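Local coordinates for protein probable GTPase engC (Thermotoga maritima, PDB 1U0L) that probably assists late maturation of the 30S ribosomal subunit as a circularly permuted, zinc-binding GTPase that hydrolyses GTP slowly, at residues N237-E240 / P241-K245; K290-Y293 / E294-R298. All coordinates share one frame; numbering follows the deposited sequence.

Contact 1 (N237-E240 / P241-K245)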
ATOM      1  N   ASN A 237     -11.413   6.513  -8.491  1.00 59.62           N
ATOM      2  CA  ASN A 237     -12.320   7.514  -9.036  1.00 59.95           C
ATOM      3  C   ASN A 237     -11.590   8.829  -9.185  1.00 59.69           C
ATOM      4  O   ASN A 237     -11.857   9.605 -10.102  1.00 58.94           O
ATOM      5  CB  ASN A 237     -13.527   7.694  -8.108  1.00 66.90           C
ATOM      6  CG  ASN A 237     -14.413   6.461  -8.057  1.00 68.22           C
ATOM      7  OD1 ASN A 237     -15.114   6.151  -9.023  1.00 67.72           O
ATOM      8  ND2 ASN A 237     -14.382   5.746  -6.932  1.00 69.04           N
ATOM      9  N   ASP A 238     -10.663   9.071  -8.269  1.00 68.20           N
ATOM     10  CA  ASP A 238      -9.879  10.289  -8.290  1.00 68.54           C
ATOM     11  C   ASP A 238      -8.966  10.252  -9.503  1.00 67.03           C
ATOM     12  O   ASP A 238      -8.140  11.148  -9.698  1.00 68.04           O
ATOM     13  CB  ASP A 238      -9.044  10.394  -7.015  1.00107.46           C
ATOM     14  CG  ASP A 238      -9.864  10.160  -5.765  1.00111.38           C
ATOM     15  OD1 ASP A 238     -10.894  10.848  -5.587  1.00113.53           O
ATOM     16  OD2 ASP A 238      -9.478   9.290  -4.958  1.00115.54           O
ATOM     17  N   ILE A 239      -9.119   9.213 -10.321  1.00 49.35           N
ATOM     18  CA  ILE A 239      -8.290   9.067 -11.504  1.00 46.12           C
ATOM     19  C   ILE A 239      -9.004   9.373 -12.819  1.00 45.67           C
ATOM     20  O   ILE A 239     -10.070   8.825 -13.109  1.00 44.99           O
ATOM     21  CB  ILE A 239      -7.694   7.651 -11.585  1.00 33.15           C
ATOM     22  CG1 ILE A 239      -6.858   7.354 -10.331  1.00 31.25           C
ATOM     23  CG2 ILE A 239      -6.828   7.528 -12.845  1.00 32.71           C
ATOM     24  CD1 ILE A 239      -6.213   5.961 -10.329  1.00 27.27           C
ATOM     25  N   GLU A 240      -8.404  10.260 -13.611  1.00 42.39           N
ATOM     26  CA  GLU A 240      -8.956  10.638 -14.907  1.00 42.02           C
ATOM     27  C   GLU A 240      -8.636   9.506 -15.867  1.00 40.74           C
ATOM     28  O   GLU A 240      -7.591   8.867 -15.761  1.00 41.10           O
ATOM     29  CB  GLU A 240      -8.319  11.938 -15.399  1.00 88.80           C
ATOM     30  CG  GLU A 240      -9.298  13.087 -15.639  1.00 93.03           C
ATOM     31  CD  GLU A 240     -10.084  13.469 -14.394  1.00 95.97           C
ATOM     32  OE1 GLU A 240     -11.097  12.802 -14.094  1.00 96.88           O
ATOM     33  OE2 GLU A 240      -9.683  14.434 -13.707  1.00 96.85           O
ATOM     34  N   PRO A 241      -9.526   9.243 -16.823  1.00 40.23           N
ATOM     35  CA  PRO A 241      -9.292   8.159 -17.785  1.00 39.66           C
ATOM     36  C   PRO A 241      -7.895   8.198 -18.401  1.00 40.45           C
ATOM     37  O   PRO A 241      -7.137   7.233 -18.317  1.00 39.48           O
ATOM     38  CB  PRO A 241     -10.388   8.380 -18.827  1.00 26.30           C
ATOM     39  CG  PRO A 241     -11.493   9.007 -18.020  1.00 25.90           C
ATOM     40  CD  PRO A 241     -10.735  10.007 -17.168  1.00 26.55           C
ATOM     41  N   GLU A 242      -7.567   9.328 -19.018  1.00 68.56           N
ATOM     42  CA  GLU A 242      -6.274   9.522 -19.673  1.00 69.25           C
ATOM     43  C   GLU A 242      -5.088   9.434 -18.715  1.00 67.79           C
ATOM     44  O   GLU A 242      -3.938   9.399 -19.145  1.00 67.80           O
ATOM     45  CB  GLU A 242      -6.264  10.873 -20.394  1.00 67.31           C
ATOM     46  CG  GLU A 242      -6.855  12.017 -19.573  1.00 71.36           C
ATOM     47  CD  GLU A 242      -8.374  12.060 -19.618  1.00 73.84           C
ATOM     48  OE1 GLU A 242      -8.981  12.666 -18.710  1.00 75.04           O
ATOM     49  OE2 GLU A 242      -8.962  11.501 -20.570  1.00 73.70           O
ATOM     50  N   GLU A 243      -5.374   9.393 -17.420  1.00 39.02           N
ATOM     51  CA  GLU A 243      -4.329   9.318 -16.403  1.00 38.72           C
ATOM     52  C   GLU A 243      -3.932   7.875 -16.059  1.00 37.67           C
ATOM     53  O   GLU A 243      -2.753   7.566 -15.843  1.00 35.94           O
ATOM     54  CB  GLU A 243      -4.811  10.047 -15.147  1.00 57.97           C
ATOM     55  CG  GLU A 243      -3.949   9.852 -13.916  1.00 61.57           C
ATOM     56  CD  GLU A 243      -4.485  10.626 -12.724  1.00 63.89           C
ATOM     57  OE1 GLU A 243      -3.958  10.435 -11.606  1.00 65.73           O
ATOM     58  OE2 GLU A 243      -5.429  11.425 -12.913  1.00 62.96           O
ATOM     59  N   LEU A 244      -4.933   7.002 -16.016  1.00 44.79           N
ATOM     60  CA  LEU A 244      -4.755   5.591 -15.702  1.00 43.03           C
ATOM     61  C   LEU A 244      -3.528   4.926 -16.349  1.00 42.88           C
ATOM     62  O   LEU A 244      -2.796   4.195 -15.681  1.00 42.22           O
ATOM     63  CB  LEU A 244      -6.009   4.834 -16.130  1.00 36.67           C
ATOM     64  CG  LEU A 244      -6.670   3.800 -15.219  1.00 35.56           C
ATOM     65  CD1 LEU A 244      -7.538   2.907 -16.090  1.00 33.70           C
ATOM     66  CD2 LEU A 244      -5.638   2.971 -14.482  1.00 36.00           C
ATOM     67  N   LYS A 245      -3.308   5.170 -17.639  1.00 48.14           N
ATOM     68  CA  LYS A 245      -2.195   4.557 -18.374  1.00 47.48           C
ATOM     69  C   LYS A 245      -0.827   4.687 -17.695  1.00 46.63           C
ATOM     70  O   LYS A 245       0.066   3.871 -17.926  1.00 48.05           O
ATOM     71  CB  LYS A 245      -2.114   5.139 -19.792  1.00 44.91           C
ATOM     72  CG  LYS A 245      -1.485   6.517 -19.843  1.00 45.23           C
ATOM     73  CD  LYS A 245      -1.516   7.126 -21.223  1.00 43.95           C
ATOM     74  CE  LYS A 245      -2.918   7.523 -21.609  1.00 44.66           C
ATOM     75  NZ  LYS A 245      -2.893   8.613 -22.618  1.00 44.21           N
TER
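Glu243 reaches back along the chain to Glu240, and its carboxylate takes up the backbone N-H there: Glu240 N to Glu243 OE2 is 3.3 Å and almost straight, with an N-H...O angle of 170°. The oxygen is met from above the carboxylate plane. Glu243 gets there fully stretched, with CG anti to the backbone N (chi1 170°) and the chain extended beyond it. Its other oxygen, OE1, is bound by Tyr247 and Lys113, so the carboxylate is gripped at both oxygens. Among the backbone bonds, Glu240 O accepts twice, from Glu243 N at 2.8 Å and from Leu244 N at 3.3 Å, which closes the first turn round Pro241 and Glu242.

The apolar part is Ile239. Its CG2 touches Glu243 CG at 3.9 Å, the two side chains crossing at about a right angle, and lies 4.3 Å from Leu244 CB. Both Ile239 and Leu244 also pack on Val109 of helix 101-113. Glu240 and Glu242 lie side by side, pointing the same way; their OE1 atoms, 5.1 Å apart, would carry like charges if both are ionised.

A glutamate returning to the N-H three residues before it, with proline opening the turn, is characteristic of a helix start; here it begins the short, weakly bonded helix 241-244, which packs through Leu244 against helix 282-296 near the zinc site.

Contact 2 (K290-Y293 / E294-R298)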
ATOM      1  N   LYS A 290     -10.641  -2.200 -19.304  1.00 24.31           N
ATOM      2  CA  LYS A 290     -11.862  -2.318 -18.507  1.00 22.99           C
ATOM      3  C   LYS A 290     -11.916  -1.132 -17.554  1.00 22.36           C
ATOM      4  O   LYS A 290     -12.917  -0.415 -17.477  1.00 19.50           O
ATOM      5  CB  LYS A 290     -11.842  -3.613 -17.699  1.00 56.70           C
ATOM      6  CG  LYS A 290     -12.997  -3.765 -16.711  1.00 60.73           C
ATOM      7  CD  LYS A 290     -14.323  -4.084 -17.396  1.00 63.49           C
ATOM      8  CE  LYS A 290     -15.449  -4.228 -16.377  1.00 64.74           C
ATOM      9  NZ  LYS A 290     -15.097  -5.192 -15.293  1.00 63.81           N
ATOM     10  N   MET A 291     -10.820  -0.925 -16.828  1.00 47.17           N
ATOM     11  CA  MET A 291     -10.737   0.191 -15.892  1.00 46.60           C
ATOM     12  C   MET A 291     -10.887   1.520 -16.621  1.00 47.39           C
ATOM     13  O   MET A 291     -11.582   2.416 -16.149  1.00 47.90           O
ATOM     14  CB  MET A 291      -9.412   0.147 -15.118  1.00 28.91           C
ATOM     15  CG  MET A 291      -9.516  -0.635 -13.809  1.00 27.70           C
ATOM     16  SD  MET A 291      -8.091  -0.578 -12.716  1.00 23.12           S
ATOM     17  CE  MET A 291      -7.186  -1.985 -13.319  1.00 23.88           C
ATOM     18  N   PHE A 292     -10.241   1.637 -17.778  1.00 36.12           N
ATOM     19  CA  PHE A 292     -10.318   2.851 -18.569  1.00 36.59           C
ATOM     20  C   PHE A 292     -11.785   3.228 -18.746  1.00 38.22           C
ATOM     21  O   PHE A 292     -12.241   4.268 -18.259  1.00 37.34           O
ATOM     22  CB  PHE A 292      -9.671   2.641 -19.944  1.00 34.25           C
ATOM     23  CG  PHE A 292      -9.650   3.877 -20.794  1.00 34.09           C
ATOM     24  CD1 PHE A 292      -8.640   4.814 -20.650  1.00 35.80           C
ATOM     25  CD2 PHE A 292     -10.689   4.149 -21.679  1.00 36.02           C
ATOM     26  CE1 PHE A 292      -8.666   6.016 -21.370  1.00 37.07           C
ATOM     27  CE2 PHE A 292     -10.726   5.348 -22.402  1.00 37.61           C
ATOM     28  CZ  PHE A 292      -9.712   6.281 -22.243  1.00 36.49           C
ATOM     29  N   TYR A 293     -12.528   2.369 -19.437  1.00 39.54           N
ATOM     30  CA  TYR A 293     -13.942   2.616 -19.686  1.00 43.22           C
ATOM     31  C   TYR A 293     -14.766   2.865 -18.403  1.00 45.91           C
ATOM     32  O   TYR A 293     -15.721   3.660 -18.404  1.00 44.71           O
ATOM     33  CB  TYR A 293     -14.504   1.453 -20.507  1.00 46.79           C
ATOM     34  CG  TYR A 293     -14.119   1.522 -21.978  1.00 48.87           C
ATOM     35  CD1 TYR A 293     -13.964   0.362 -22.741  1.00 48.95           C
ATOM     36  CD2 TYR A 293     -13.916   2.752 -22.611  1.00 49.96           C
ATOM     37  CE1 TYR A 293     -13.611   0.422 -24.090  1.00 49.21           C
ATOM     38  CE2 TYR A 293     -13.566   2.824 -23.961  1.00 51.15           C
ATOM     39  CZ  TYR A 293     -13.412   1.657 -24.691  1.00 52.43           C
ATOM     40  OH  TYR A 293     -13.041   1.734 -26.015  1.00 54.78           O
ATOM     41  N   GLU A 294     -14.386   2.197 -17.316  1.00 48.79           N
ATOM     42  CA  GLU A 294     -15.065   2.362 -16.037  1.00 49.91           C
ATOM     43  C   GLU A 294     -14.908   3.784 -15.524  1.00 51.89           C
ATOM     44  O   GLU A 294     -15.795   4.308 -14.853  1.00 53.05           O
ATOM     45  CB  GLU A 294     -14.499   1.394 -15.006  1.00 54.88           C
ATOM     46  CG  GLU A 294     -15.210   0.064 -14.963  1.00 59.23           C
ATOM     47  CD  GLU A 294     -14.533  -0.936 -14.050  1.00 61.30           C
ATOM     48  OE1 GLU A 294     -14.150  -0.558 -12.919  1.00 61.90           O
ATOM     49  OE2 GLU A 294     -14.391  -2.104 -14.460  1.00 61.83           O
ATOM     50  N   LEU A 295     -13.779   4.413 -15.834  1.00 48.31           N
ATOM     51  CA  LEU A 295     -13.535   5.772 -15.376  1.00 50.42           C
ATOM     52  C   LEU A 295     -14.245   6.796 -16.254  1.00 54.10           C
ATOM     53  O   LEU A 295     -14.530   7.905 -15.802  1.00 53.78           O
ATOM     54  CB  LEU A 295     -12.025   6.060 -15.336  1.00 38.77           C
ATOM     55  CG  LEU A 295     -11.195   5.236 -14.337  1.00 36.94           C
ATOM     56  CD1 LEU A 295      -9.710   5.588 -14.446  1.00 34.52           C
ATOM     57  CD2 LEU A 295     -11.696   5.500 -12.933  1.00 34.18           C
ATOM     58  N   LEU A 296     -14.536   6.424 -17.503  1.00 56.58           N
ATOM     59  CA  LEU A 296     -15.218   7.326 -18.439  1.00 60.43           C
ATOM     60  C   LEU A 296     -16.648   7.630 -18.038  1.00 65.33           C
ATOM     61  O   LEU A 296     -17.156   8.711 -18.336  1.00 64.92           O
ATOM     62  CB  LEU A 296     -15.225   6.743 -19.844  1.00 40.50           C
ATOM     63  CG  LEU A 296     -14.062   7.114 -20.751  1.00 37.82           C
ATOM     64  CD1 LEU A 296     -14.234   6.407 -22.080  1.00 36.45           C
ATOM     65  CD2 LEU A 296     -14.011   8.626 -20.925  1.00 35.74           C
ATOM     66  N   GLY A 297     -17.298   6.659 -17.393  1.00 47.48           N
ATOM     67  CA  GLY A 297     -18.660   6.845 -16.932  1.00 55.34           C
ATOM     68  C   GLY A 297     -18.673   7.799 -15.749  1.00 61.86           C
ATOM     69  O   GLY A 297     -18.610   7.382 -14.591  1.00 62.05           O
ATOM     70  N   ARG A 298     -18.732   9.092 -16.061  1.00117.50           N
ATOM     71  CA  ARG A 298     -18.762  10.163 -15.068  1.00123.80           C
ATOM     72  C   ARG A 298     -18.887  11.504 -15.793  1.00126.92           C
ATOM     73  O   ARG A 298     -17.894  12.133 -16.149  1.00127.36           O
ATOM     74  CB  ARG A 298     -17.499  10.126 -14.192  1.00132.10           C
ATOM     75  CG  ARG A 298     -16.181  10.050 -14.951  1.00137.73           C
ATOM     76  CD  ARG A 298     -15.535  11.418 -15.143  1.00142.01           C
ATOM     77  NE  ARG A 298     -15.112  12.024 -13.882  1.00146.58           N
ATOM     78  CZ  ARG A 298     -14.078  11.608 -13.155  1.00148.25           C
ATOM     79  NH1 ARG A 298     -13.346  10.577 -13.559  1.00149.68           N
ATOM     80  NH2 ARG A 298     -13.773  12.226 -12.022  1.00149.78           N
TER
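Lys290 curls its CG, CD and CE round Glu294 OE2, one helical turn on. With CG swung trans to the backbone N (chi1 173°), bends at chi2 and chi4 bring NZ into a salt bridge with Glu294 OE2 at 3.3 Å. Glu294 approaches with its chain extended beyond CG. The lysine also makes a cation-pi contact with Tyr102 of helix 101-113, giving its charge a second partner. Exchanging Glu294 for an alanine would probably leave the Lys290 ammonium without its carboxylate mate and set the lysine chain freer to turn.

On another side of the helix, Leu296 CD1 meets two rings. It touches Phe292 CE2 at 3.7 Å, where the side chains cross obliquely, and Tyr293 CD2 at 3.7 Å, where the methyl sits at the ring edge close to its plane and the side chains run alongside each other. Phe292 and Leu296 continue onto Pro241.

The backbone repeats the i to i+4 pattern: Glu294 N binds Lys290 O at 3.0 Å, Leu295 N binds Met291 O at 3.0 Å, and Leu296 N binds Phe292 O at 3.2 Å. Phe292 O takes a second bond from Leu295 N, which comes from above the carbonyl plane. Gly297 then leaves helical geometry as the centre of an inverse gamma turn, spanned by a weak bond from Arg298 N to Leu296 O. The i to i+4 bridge is a common feature of an exposed helix face; the inverse gamma turn centred on Gly297 is what closes helix 282-296, whose other side packs on helix 241-244.

Overall arrangement
Both contacts are local and partly buried, one at the start of helix 241-244, the other at the close of helix 282-296, their centres about 8 Å apart. Contact 1 is the more enclosed, with one exposed touching residue in seven; in contact 2 four of eight are exposed. The two helices pack through Leu244 CD1, 3.5 Å from Met291 CB, and the loop before helix 241-244 joins in, Ile239 O meeting Leu295 CD1. Contact 1 relies on a carboxylate bound to backbone N-H, whereas contact 2 pairs opposite charges between side chains and clusters a leucine with rings. A weak, long ion pair from Glu240 to the poorly ordered Arg298 spans them. Helix 101-113 is a shared neighbour.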